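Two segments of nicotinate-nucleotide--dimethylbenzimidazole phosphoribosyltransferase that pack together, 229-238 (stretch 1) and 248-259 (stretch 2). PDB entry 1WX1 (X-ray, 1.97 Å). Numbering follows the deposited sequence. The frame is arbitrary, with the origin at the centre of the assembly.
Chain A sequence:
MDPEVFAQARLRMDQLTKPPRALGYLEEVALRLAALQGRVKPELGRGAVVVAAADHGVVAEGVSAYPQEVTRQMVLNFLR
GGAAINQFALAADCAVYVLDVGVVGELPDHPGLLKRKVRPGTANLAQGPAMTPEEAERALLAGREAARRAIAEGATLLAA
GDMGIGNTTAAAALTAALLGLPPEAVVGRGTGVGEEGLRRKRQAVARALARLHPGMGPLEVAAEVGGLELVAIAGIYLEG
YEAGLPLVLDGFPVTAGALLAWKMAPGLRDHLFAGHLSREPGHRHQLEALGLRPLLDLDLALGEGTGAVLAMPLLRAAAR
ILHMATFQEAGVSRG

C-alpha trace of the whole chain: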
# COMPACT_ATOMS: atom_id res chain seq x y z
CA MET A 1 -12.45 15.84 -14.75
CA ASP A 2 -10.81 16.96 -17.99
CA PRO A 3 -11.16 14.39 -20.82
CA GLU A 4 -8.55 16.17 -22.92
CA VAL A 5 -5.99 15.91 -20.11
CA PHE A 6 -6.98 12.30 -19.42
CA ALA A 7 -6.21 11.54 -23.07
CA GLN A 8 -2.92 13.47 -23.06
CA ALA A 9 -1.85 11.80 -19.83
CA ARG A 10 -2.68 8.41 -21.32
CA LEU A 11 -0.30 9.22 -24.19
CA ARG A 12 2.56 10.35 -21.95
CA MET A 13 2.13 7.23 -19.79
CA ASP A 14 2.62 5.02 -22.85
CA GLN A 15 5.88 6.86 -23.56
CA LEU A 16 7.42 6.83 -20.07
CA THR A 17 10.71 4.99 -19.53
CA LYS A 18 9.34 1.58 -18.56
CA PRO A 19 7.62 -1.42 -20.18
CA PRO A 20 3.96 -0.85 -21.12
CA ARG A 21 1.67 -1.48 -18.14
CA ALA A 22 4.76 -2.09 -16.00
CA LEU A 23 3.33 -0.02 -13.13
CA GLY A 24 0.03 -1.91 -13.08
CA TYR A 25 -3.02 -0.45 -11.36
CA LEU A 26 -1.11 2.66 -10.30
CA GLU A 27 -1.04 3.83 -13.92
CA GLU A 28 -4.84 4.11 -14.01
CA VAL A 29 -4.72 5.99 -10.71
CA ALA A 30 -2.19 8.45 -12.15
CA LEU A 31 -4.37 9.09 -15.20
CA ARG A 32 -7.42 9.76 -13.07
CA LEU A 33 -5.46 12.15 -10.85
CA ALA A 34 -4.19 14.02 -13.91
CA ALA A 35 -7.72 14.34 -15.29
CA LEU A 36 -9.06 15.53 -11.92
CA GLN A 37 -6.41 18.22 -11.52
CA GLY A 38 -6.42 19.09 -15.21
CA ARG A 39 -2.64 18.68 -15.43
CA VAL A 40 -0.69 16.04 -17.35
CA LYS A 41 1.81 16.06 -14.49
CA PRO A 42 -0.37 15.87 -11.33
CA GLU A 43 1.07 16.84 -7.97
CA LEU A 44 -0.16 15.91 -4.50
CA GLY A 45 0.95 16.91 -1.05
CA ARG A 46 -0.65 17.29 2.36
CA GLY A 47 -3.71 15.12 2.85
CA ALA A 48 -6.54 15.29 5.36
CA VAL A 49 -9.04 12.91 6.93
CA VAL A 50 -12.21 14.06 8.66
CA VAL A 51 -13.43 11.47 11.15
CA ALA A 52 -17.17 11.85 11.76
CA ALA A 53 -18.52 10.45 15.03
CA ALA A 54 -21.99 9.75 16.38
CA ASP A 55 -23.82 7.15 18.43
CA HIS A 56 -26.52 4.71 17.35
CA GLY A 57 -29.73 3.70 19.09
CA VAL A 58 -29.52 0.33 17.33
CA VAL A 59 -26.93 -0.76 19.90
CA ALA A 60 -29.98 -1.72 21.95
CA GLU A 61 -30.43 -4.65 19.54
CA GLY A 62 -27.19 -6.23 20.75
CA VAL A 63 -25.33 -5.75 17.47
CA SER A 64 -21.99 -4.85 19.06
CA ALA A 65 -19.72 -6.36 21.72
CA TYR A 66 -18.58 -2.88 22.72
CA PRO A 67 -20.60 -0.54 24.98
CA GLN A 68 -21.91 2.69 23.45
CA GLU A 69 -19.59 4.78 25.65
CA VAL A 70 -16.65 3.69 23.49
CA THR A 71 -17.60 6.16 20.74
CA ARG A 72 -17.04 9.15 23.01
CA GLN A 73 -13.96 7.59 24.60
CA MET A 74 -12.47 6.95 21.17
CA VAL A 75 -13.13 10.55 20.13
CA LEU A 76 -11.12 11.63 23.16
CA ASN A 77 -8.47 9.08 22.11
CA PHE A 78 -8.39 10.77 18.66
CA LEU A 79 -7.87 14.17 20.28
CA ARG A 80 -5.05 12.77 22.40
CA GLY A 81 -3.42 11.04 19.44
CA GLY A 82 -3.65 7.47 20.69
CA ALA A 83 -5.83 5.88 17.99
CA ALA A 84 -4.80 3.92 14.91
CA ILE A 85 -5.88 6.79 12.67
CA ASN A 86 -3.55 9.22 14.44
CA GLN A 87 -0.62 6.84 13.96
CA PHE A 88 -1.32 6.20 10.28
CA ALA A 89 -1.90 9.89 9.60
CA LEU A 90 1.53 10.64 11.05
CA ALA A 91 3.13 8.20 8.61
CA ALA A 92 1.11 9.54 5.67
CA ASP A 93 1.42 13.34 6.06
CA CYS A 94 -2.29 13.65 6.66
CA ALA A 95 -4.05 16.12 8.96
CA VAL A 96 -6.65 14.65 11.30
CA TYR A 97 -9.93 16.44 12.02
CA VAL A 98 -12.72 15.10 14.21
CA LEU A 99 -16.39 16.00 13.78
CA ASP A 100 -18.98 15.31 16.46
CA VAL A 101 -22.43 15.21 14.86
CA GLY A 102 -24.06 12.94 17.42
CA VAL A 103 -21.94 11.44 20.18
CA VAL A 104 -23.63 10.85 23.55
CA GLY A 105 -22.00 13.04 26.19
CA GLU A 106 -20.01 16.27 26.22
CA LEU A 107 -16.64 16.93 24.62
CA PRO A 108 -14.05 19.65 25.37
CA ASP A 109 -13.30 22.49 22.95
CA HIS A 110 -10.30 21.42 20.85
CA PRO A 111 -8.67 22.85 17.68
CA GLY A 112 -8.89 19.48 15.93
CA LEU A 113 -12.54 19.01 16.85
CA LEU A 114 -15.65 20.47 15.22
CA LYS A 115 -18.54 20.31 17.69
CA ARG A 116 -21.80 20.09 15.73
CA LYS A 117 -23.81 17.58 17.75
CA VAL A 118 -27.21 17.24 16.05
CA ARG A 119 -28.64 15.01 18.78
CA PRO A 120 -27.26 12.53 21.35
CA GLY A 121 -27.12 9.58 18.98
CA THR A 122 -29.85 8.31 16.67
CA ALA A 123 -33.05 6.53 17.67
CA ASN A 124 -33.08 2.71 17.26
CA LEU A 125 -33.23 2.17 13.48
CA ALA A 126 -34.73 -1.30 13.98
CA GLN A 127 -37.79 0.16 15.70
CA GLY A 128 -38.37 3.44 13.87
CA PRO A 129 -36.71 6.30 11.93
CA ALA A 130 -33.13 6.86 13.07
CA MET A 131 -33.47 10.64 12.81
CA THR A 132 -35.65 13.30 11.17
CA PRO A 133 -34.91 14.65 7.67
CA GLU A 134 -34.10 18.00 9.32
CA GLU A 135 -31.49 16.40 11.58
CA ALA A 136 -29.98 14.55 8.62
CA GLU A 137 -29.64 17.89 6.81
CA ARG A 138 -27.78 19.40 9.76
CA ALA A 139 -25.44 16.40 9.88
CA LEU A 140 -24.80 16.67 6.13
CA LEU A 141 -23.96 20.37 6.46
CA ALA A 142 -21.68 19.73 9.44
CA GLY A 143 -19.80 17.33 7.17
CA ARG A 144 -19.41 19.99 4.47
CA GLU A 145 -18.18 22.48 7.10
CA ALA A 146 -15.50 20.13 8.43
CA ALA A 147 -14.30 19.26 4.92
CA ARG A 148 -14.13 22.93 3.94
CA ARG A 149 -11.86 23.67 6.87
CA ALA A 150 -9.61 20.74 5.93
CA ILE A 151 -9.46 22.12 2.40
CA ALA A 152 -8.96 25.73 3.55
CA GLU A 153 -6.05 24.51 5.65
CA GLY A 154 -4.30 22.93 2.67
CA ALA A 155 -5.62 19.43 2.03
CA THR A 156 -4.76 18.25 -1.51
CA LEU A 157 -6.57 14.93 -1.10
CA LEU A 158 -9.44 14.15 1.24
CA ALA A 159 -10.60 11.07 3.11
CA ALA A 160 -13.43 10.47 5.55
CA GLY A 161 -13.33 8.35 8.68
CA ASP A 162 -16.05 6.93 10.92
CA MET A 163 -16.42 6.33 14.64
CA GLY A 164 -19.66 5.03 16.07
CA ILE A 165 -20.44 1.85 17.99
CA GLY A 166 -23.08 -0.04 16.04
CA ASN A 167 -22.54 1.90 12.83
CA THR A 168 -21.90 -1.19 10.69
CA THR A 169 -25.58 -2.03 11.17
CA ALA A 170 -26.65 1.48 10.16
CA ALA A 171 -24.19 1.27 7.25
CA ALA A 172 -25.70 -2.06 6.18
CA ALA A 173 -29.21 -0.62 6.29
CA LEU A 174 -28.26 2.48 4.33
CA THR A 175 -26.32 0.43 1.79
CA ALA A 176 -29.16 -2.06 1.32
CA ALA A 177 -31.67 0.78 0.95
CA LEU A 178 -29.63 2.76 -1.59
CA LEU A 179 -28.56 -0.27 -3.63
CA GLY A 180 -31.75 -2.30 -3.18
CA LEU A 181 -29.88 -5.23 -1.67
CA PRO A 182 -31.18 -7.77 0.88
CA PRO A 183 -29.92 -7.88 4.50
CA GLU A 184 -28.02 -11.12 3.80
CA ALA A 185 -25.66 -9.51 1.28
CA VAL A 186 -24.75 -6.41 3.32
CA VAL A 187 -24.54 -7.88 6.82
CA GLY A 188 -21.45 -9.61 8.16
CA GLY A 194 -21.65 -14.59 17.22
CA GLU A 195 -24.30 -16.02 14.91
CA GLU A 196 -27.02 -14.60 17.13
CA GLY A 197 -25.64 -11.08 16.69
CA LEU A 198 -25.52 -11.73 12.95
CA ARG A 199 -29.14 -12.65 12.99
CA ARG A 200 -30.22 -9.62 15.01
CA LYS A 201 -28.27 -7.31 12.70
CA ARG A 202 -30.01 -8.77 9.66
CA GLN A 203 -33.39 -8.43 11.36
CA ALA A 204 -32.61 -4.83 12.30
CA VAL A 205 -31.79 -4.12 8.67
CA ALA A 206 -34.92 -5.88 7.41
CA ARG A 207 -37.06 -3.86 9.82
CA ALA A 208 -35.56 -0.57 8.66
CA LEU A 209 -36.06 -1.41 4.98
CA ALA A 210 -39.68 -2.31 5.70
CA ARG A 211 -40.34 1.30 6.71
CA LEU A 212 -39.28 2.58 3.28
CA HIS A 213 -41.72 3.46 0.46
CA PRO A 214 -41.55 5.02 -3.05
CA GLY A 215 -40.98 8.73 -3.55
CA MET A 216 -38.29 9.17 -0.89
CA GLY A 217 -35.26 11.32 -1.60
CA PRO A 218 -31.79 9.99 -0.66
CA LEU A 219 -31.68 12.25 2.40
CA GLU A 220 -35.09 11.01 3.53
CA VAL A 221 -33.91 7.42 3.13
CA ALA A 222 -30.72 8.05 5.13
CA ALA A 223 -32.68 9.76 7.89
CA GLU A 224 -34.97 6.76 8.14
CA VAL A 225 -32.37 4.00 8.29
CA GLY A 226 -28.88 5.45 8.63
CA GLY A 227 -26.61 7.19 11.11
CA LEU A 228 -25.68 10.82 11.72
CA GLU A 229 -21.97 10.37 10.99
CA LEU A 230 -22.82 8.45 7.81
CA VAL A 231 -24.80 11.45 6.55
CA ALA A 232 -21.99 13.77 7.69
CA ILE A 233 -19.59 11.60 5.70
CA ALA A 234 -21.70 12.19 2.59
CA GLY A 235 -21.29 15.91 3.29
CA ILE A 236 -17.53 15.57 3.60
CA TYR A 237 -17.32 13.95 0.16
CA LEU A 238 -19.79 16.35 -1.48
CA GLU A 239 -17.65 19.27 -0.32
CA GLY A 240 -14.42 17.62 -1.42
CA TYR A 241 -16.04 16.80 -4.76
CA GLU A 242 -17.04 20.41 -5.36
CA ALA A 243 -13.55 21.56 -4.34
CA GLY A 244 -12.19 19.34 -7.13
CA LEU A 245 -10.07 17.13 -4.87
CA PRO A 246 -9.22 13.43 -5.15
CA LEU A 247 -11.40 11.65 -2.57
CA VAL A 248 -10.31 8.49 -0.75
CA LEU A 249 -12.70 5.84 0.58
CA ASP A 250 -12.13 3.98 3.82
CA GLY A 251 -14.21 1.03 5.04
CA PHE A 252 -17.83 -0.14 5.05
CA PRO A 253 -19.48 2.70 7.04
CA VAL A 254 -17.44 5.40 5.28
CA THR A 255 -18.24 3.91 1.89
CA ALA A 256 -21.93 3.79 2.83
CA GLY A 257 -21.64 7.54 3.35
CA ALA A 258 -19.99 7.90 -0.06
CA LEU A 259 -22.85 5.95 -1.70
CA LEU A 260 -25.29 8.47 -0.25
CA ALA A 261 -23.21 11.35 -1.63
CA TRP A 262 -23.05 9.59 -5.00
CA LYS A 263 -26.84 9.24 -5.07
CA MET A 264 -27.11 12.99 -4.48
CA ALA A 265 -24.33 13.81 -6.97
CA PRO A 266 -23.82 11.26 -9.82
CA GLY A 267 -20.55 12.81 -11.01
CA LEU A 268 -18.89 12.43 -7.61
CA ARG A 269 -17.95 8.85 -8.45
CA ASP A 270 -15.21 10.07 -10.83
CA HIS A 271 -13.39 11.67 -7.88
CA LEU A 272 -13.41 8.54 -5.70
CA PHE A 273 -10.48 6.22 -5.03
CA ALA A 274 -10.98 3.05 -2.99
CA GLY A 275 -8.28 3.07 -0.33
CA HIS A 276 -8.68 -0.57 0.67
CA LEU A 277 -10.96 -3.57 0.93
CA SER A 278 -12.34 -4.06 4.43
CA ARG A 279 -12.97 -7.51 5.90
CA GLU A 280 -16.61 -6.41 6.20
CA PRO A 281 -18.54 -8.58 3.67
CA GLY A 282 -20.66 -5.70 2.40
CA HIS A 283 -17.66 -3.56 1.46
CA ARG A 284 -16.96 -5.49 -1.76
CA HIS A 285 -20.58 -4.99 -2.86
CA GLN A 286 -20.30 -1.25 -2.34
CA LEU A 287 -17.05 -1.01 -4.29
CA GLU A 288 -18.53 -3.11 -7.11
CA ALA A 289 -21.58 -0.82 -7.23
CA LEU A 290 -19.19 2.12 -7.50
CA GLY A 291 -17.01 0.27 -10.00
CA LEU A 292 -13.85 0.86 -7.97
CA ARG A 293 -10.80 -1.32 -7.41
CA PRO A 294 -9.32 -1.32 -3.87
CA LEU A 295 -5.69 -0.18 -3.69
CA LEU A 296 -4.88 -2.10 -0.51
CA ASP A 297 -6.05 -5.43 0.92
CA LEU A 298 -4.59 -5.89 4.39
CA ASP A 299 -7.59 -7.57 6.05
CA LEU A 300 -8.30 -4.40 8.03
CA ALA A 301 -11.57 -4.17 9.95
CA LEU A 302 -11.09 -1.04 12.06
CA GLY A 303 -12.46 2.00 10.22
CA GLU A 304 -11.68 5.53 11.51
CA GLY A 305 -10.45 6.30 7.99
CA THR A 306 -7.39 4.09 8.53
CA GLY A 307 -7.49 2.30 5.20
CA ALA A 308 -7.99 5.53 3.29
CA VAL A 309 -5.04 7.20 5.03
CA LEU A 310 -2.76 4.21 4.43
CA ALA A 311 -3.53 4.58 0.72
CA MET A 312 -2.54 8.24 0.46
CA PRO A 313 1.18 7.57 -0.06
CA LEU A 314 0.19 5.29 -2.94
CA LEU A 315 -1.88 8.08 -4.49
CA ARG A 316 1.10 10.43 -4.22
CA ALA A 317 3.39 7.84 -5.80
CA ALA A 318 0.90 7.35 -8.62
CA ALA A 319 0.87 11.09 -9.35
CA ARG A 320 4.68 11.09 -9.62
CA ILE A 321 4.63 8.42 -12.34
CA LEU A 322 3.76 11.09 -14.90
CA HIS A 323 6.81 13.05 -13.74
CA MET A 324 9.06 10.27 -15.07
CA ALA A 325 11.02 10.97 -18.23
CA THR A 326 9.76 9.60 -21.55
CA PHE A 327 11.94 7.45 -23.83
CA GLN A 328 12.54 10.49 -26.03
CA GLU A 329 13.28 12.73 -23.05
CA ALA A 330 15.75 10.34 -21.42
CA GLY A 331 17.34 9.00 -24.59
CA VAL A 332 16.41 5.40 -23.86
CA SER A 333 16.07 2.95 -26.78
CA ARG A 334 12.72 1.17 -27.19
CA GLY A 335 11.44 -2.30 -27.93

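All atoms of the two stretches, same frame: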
# COMPACT_ATOMS: atom_id res chain seq x y z
N GLU A 229 -23.32 10.23 11.52
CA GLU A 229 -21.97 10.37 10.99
C GLU A 229 -21.91 9.87 9.55
O GLU A 229 -21.06 10.30 8.78
CB GLU A 229 -20.95 9.63 11.88
CG GLU A 229 -20.83 8.13 11.63
CD GLU A 229 -21.83 7.31 12.41
OE1 GLU A 229 -22.99 7.77 12.55
OE2 GLU A 229 -21.47 6.21 12.86
N LEU A 230 -22.81 8.96 9.18
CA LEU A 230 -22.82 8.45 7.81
C LEU A 230 -23.29 9.57 6.87
O LEU A 230 -22.78 9.72 5.76
CB LEU A 230 -23.75 7.23 7.69
CG LEU A 230 -23.44 6.03 8.61
CD1 LEU A 230 -24.34 4.85 8.23
CD2 LEU A 230 -21.97 5.63 8.50
N VAL A 231 -24.27 10.34 7.33
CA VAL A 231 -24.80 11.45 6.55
C VAL A 231 -23.74 12.56 6.51
O VAL A 231 -23.55 13.21 5.48
CB VAL A 231 -26.10 11.99 7.17
CG1 VAL A 231 -26.58 13.22 6.41
CG2 VAL A 231 -27.16 10.90 7.15
N ALA A 232 -23.04 12.76 7.63
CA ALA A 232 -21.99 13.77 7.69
C ALA A 232 -20.88 13.38 6.71
O ALA A 232 -20.28 14.24 6.06
CB ALA A 232 -21.43 13.87 9.10
N ILE A 233 -20.62 12.08 6.60
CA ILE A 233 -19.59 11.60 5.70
C ILE A 233 -19.96 11.93 4.25
O ILE A 233 -19.10 12.28 3.45
CB ILE A 233 -19.34 10.09 5.92
CG1 ILE A 233 -18.53 9.92 7.21
CG2 ILE A 233 -18.61 9.47 4.72
CD1 ILE A 233 -18.48 8.51 7.76
N ALA A 234 -21.25 11.84 3.93
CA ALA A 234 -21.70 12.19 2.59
C ALA A 234 -21.39 13.67 2.36
O ALA A 234 -20.98 14.07 1.26
CB ALA A 234 -23.19 11.94 2.46
N GLY A 235 -21.57 14.48 3.40
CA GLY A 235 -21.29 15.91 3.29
C GLY A 235 -19.81 16.18 3.07
O GLY A 235 -19.44 17.08 2.31
N ILE A 236 -18.97 15.41 3.74
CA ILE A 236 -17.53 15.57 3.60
C ILE A 236 -17.13 15.33 2.15
O ILE A 236 -16.38 16.12 1.57
CB ILE A 236 -16.78 14.57 4.52
CG1 ILE A 236 -16.99 14.97 5.98
CG2 ILE A 236 -15.28 14.51 4.16
CD1 ILE A 236 -16.60 13.89 6.99
N TYR A 237 -17.65 14.26 1.55
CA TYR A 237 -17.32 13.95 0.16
C TYR A 237 -17.93 14.92 -0.84
O TYR A 237 -17.30 15.26 -1.84
CB TYR A 237 -17.72 12.50 -0.17
CG TYR A 237 -16.78 11.46 0.43
CD1 TYR A 237 -17.27 10.44 1.25
CD2 TYR A 237 -15.41 11.50 0.19
CE1 TYR A 237 -16.42 9.49 1.81
CE2 TYR A 237 -14.55 10.56 0.75
CZ TYR A 237 -15.06 9.56 1.56
OH TYR A 237 -14.22 8.64 2.14
N LEU A 238 -19.15 15.39 -0.58
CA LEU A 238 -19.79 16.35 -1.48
C LEU A 238 -18.97 17.63 -1.55
O LEU A 238 -18.81 18.23 -2.62
CB LEU A 238 -21.21 16.66 -1.00
CG LEU A 238 -22.26 15.56 -1.19
CD1 LEU A 238 -23.57 15.99 -0.53
CD2 LEU A 238 -22.46 15.29 -2.68
N VAL A 248 -10.69 9.86 -1.09
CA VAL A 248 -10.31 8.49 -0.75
C VAL A 248 -11.31 7.81 0.19
O VAL A 248 -11.67 8.35 1.24
CB VAL A 248 -8.91 8.45 -0.10
CG1 VAL A 248 -8.43 7.01 0.01
CG2 VAL A 248 -7.94 9.29 -0.91
N LEU A 249 -11.75 6.62 -0.21
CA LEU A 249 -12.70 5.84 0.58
C LEU A 249 -12.00 4.99 1.62
O LEU A 249 -10.89 4.51 1.39
CB LEU A 249 -13.50 4.89 -0.33
CG LEU A 249 -14.41 5.50 -1.39
CD1 LEU A 249 -15.02 4.37 -2.22
CD2 LEU A 249 -15.50 6.33 -0.72
N ASP A 250 -12.65 4.82 2.76
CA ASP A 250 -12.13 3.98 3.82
C ASP A 250 -12.93 2.68 3.80
O ASP A 250 -13.10 2.06 2.74
CB ASP A 250 -12.24 4.66 5.19
CG ASP A 250 -11.57 3.85 6.29
OD1 ASP A 250 -10.47 3.32 6.03
OD2 ASP A 250 -12.12 3.75 7.41
N GLY A 251 -13.46 2.28 4.95
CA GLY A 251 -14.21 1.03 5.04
C GLY A 251 -15.69 1.05 4.73
O GLY A 251 -16.19 1.94 4.05
N PHE A 252 -16.39 0.05 5.27
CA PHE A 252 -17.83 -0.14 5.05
C PHE A 252 -18.72 1.05 5.42
O PHE A 252 -19.50 1.52 4.58
CB PHE A 252 -18.27 -1.42 5.79
CG PHE A 252 -19.68 -1.86 5.50
CD1 PHE A 252 -20.58 -2.07 6.55
CD2 PHE A 252 -20.10 -2.09 4.20
CE1 PHE A 252 -21.88 -2.51 6.30
CE2 PHE A 252 -21.40 -2.53 3.94
CZ PHE A 252 -22.30 -2.74 4.99
N PRO A 253 -18.63 1.56 6.66
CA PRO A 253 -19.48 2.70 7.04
C PRO A 253 -19.14 3.96 6.23
O PRO A 253 -20.03 4.67 5.78
CB PRO A 253 -19.19 2.86 8.54
CG PRO A 253 -18.84 1.46 8.97
CD PRO A 253 -17.93 1.01 7.84
N VAL A 254 -17.85 4.23 6.05
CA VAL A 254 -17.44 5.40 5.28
C VAL A 254 -17.93 5.30 3.84
O VAL A 254 -18.42 6.27 3.27
CB VAL A 254 -15.90 5.59 5.29
CG1 VAL A 254 -15.47 6.59 4.21
CG2 VAL A 254 -15.46 6.09 6.67
N THR A 255 -17.81 4.12 3.26
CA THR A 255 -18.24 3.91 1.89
C THR A 255 -19.75 4.00 1.77
O THR A 255 -20.27 4.37 0.73
CB THR A 255 -17.71 2.56 1.35
OG1 THR A 255 -16.28 2.57 1.46
CG2 THR A 255 -18.07 2.37 -0.12
N ALA A 256 -20.47 3.67 2.85
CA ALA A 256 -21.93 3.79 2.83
C ALA A 256 -22.24 5.29 2.71
O ALA A 256 -23.17 5.69 2.02
CB ALA A 256 -22.53 3.22 4.11
N GLY A 257 -21.45 6.11 3.41
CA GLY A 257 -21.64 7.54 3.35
C GLY A 257 -21.36 8.04 1.93
O GLY A 257 -22.06 8.92 1.42
N ALA A 258 -20.33 7.49 1.30
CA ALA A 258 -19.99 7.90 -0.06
C ALA A 258 -21.11 7.53 -1.05
O ALA A 258 -21.37 8.27 -2.00
CB ALA A 258 -18.68 7.24 -0.49
N LEU A 259 -21.75 6.39 -0.82
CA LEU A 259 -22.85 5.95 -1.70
C LEU A 259 -23.98 6.97 -1.63
O LEU A 259 -24.61 7.28 -2.65
CB LEU A 259 -23.36 4.57 -1.27
CG LEU A 259 -22.47 3.37 -1.60
CD1 LEU A 259 -23.09 2.11 -1.03
CD2 LEU A 259 -22.31 3.25 -3.12

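Residues 229-238 are helical throughout and belong to a longer helix that extends in both directions. Stretch 2 starts as the end of a strand, 248-249, passes through a short turn and enters a second helix at Phe 252. Gly 251 occupies the N-cap position. Gly 251 O accepts hydrogen bonds from Thr 255 N at 2.8 Å and from Thr 255 OG1 at 2.7 Å, which ties down the first turn. The two helix axes cross at -61° and approach to 7.4 Å. This is a close approach, and Gly 257 lies at it.

The CA atoms of Leu 230 and Gly 257 are 4.7 Å apart. Gly 257 CA lies 3.4 Å from Leu 230 O and 3.8 Å from Ile 233 CG2. A CB on Gly 257 would point toward stretch 1 and fall 2.5 Å from Ile 233 CG2 and 2.9 Å from Leu 230 O, both clashes. Glycine therefore fits where the backbones come together. Beside it, the small side chain of Ala 234 places Ala 234 CB 3.4 Å from Gly 257 O.

Leu 230 and Ile 233 pack against the start of the second helix. The CA-to-CB bond of Leu 230 points sideways, but the end of the side chain comes nearer, with chi1 m and chi2 t. Leu 230 CD2 reaches 3.9 Å from Pro 253 CB and 3.5 Å from Pro 253 O. The CA-to-CB bond of Ile 233 points toward stretch 2. Ile 233 CD1 lies 4.0 Å from Val 254 CG2, while Ile 233 CG2 lies 3.5 Å from Val 254 O.

Tyr 237 has the most surface covered by the other stretch. Its CA-to-CB bond points toward stretch 2, and chi1 is m. The ring runs beside Ala 258 and Val 254, and Tyr 237 OH donates a hydrogen bond to Val 248 O at 2.7 Å. This is the only hydrogen bond between the stretches. It satisfies a polar group in a buried setting and links the first helix to the strand end. The CA-to-CB bond of Val 248 points away, so the contact is made through its backbone.

Apolar groups of stretch 2 line the near side of the same ring. Val 254 CG1 sits at its edge, 3.9 Å from Tyr 237 CE1 and 3.2 Å from Tyr 237 OH. Leu 249 CD2 lies 4.0 Å from Tyr 237 CZ. Ala 258 CB lies 3.9 Å from Tyr 237 CD1, a methyl group in contact with the ring.

All residues of both stretches are buried in the assembly, and the contact itself covers 416 Å², both sides summed. Apart from the tyrosine hydrogen bond, it is mainly close packing.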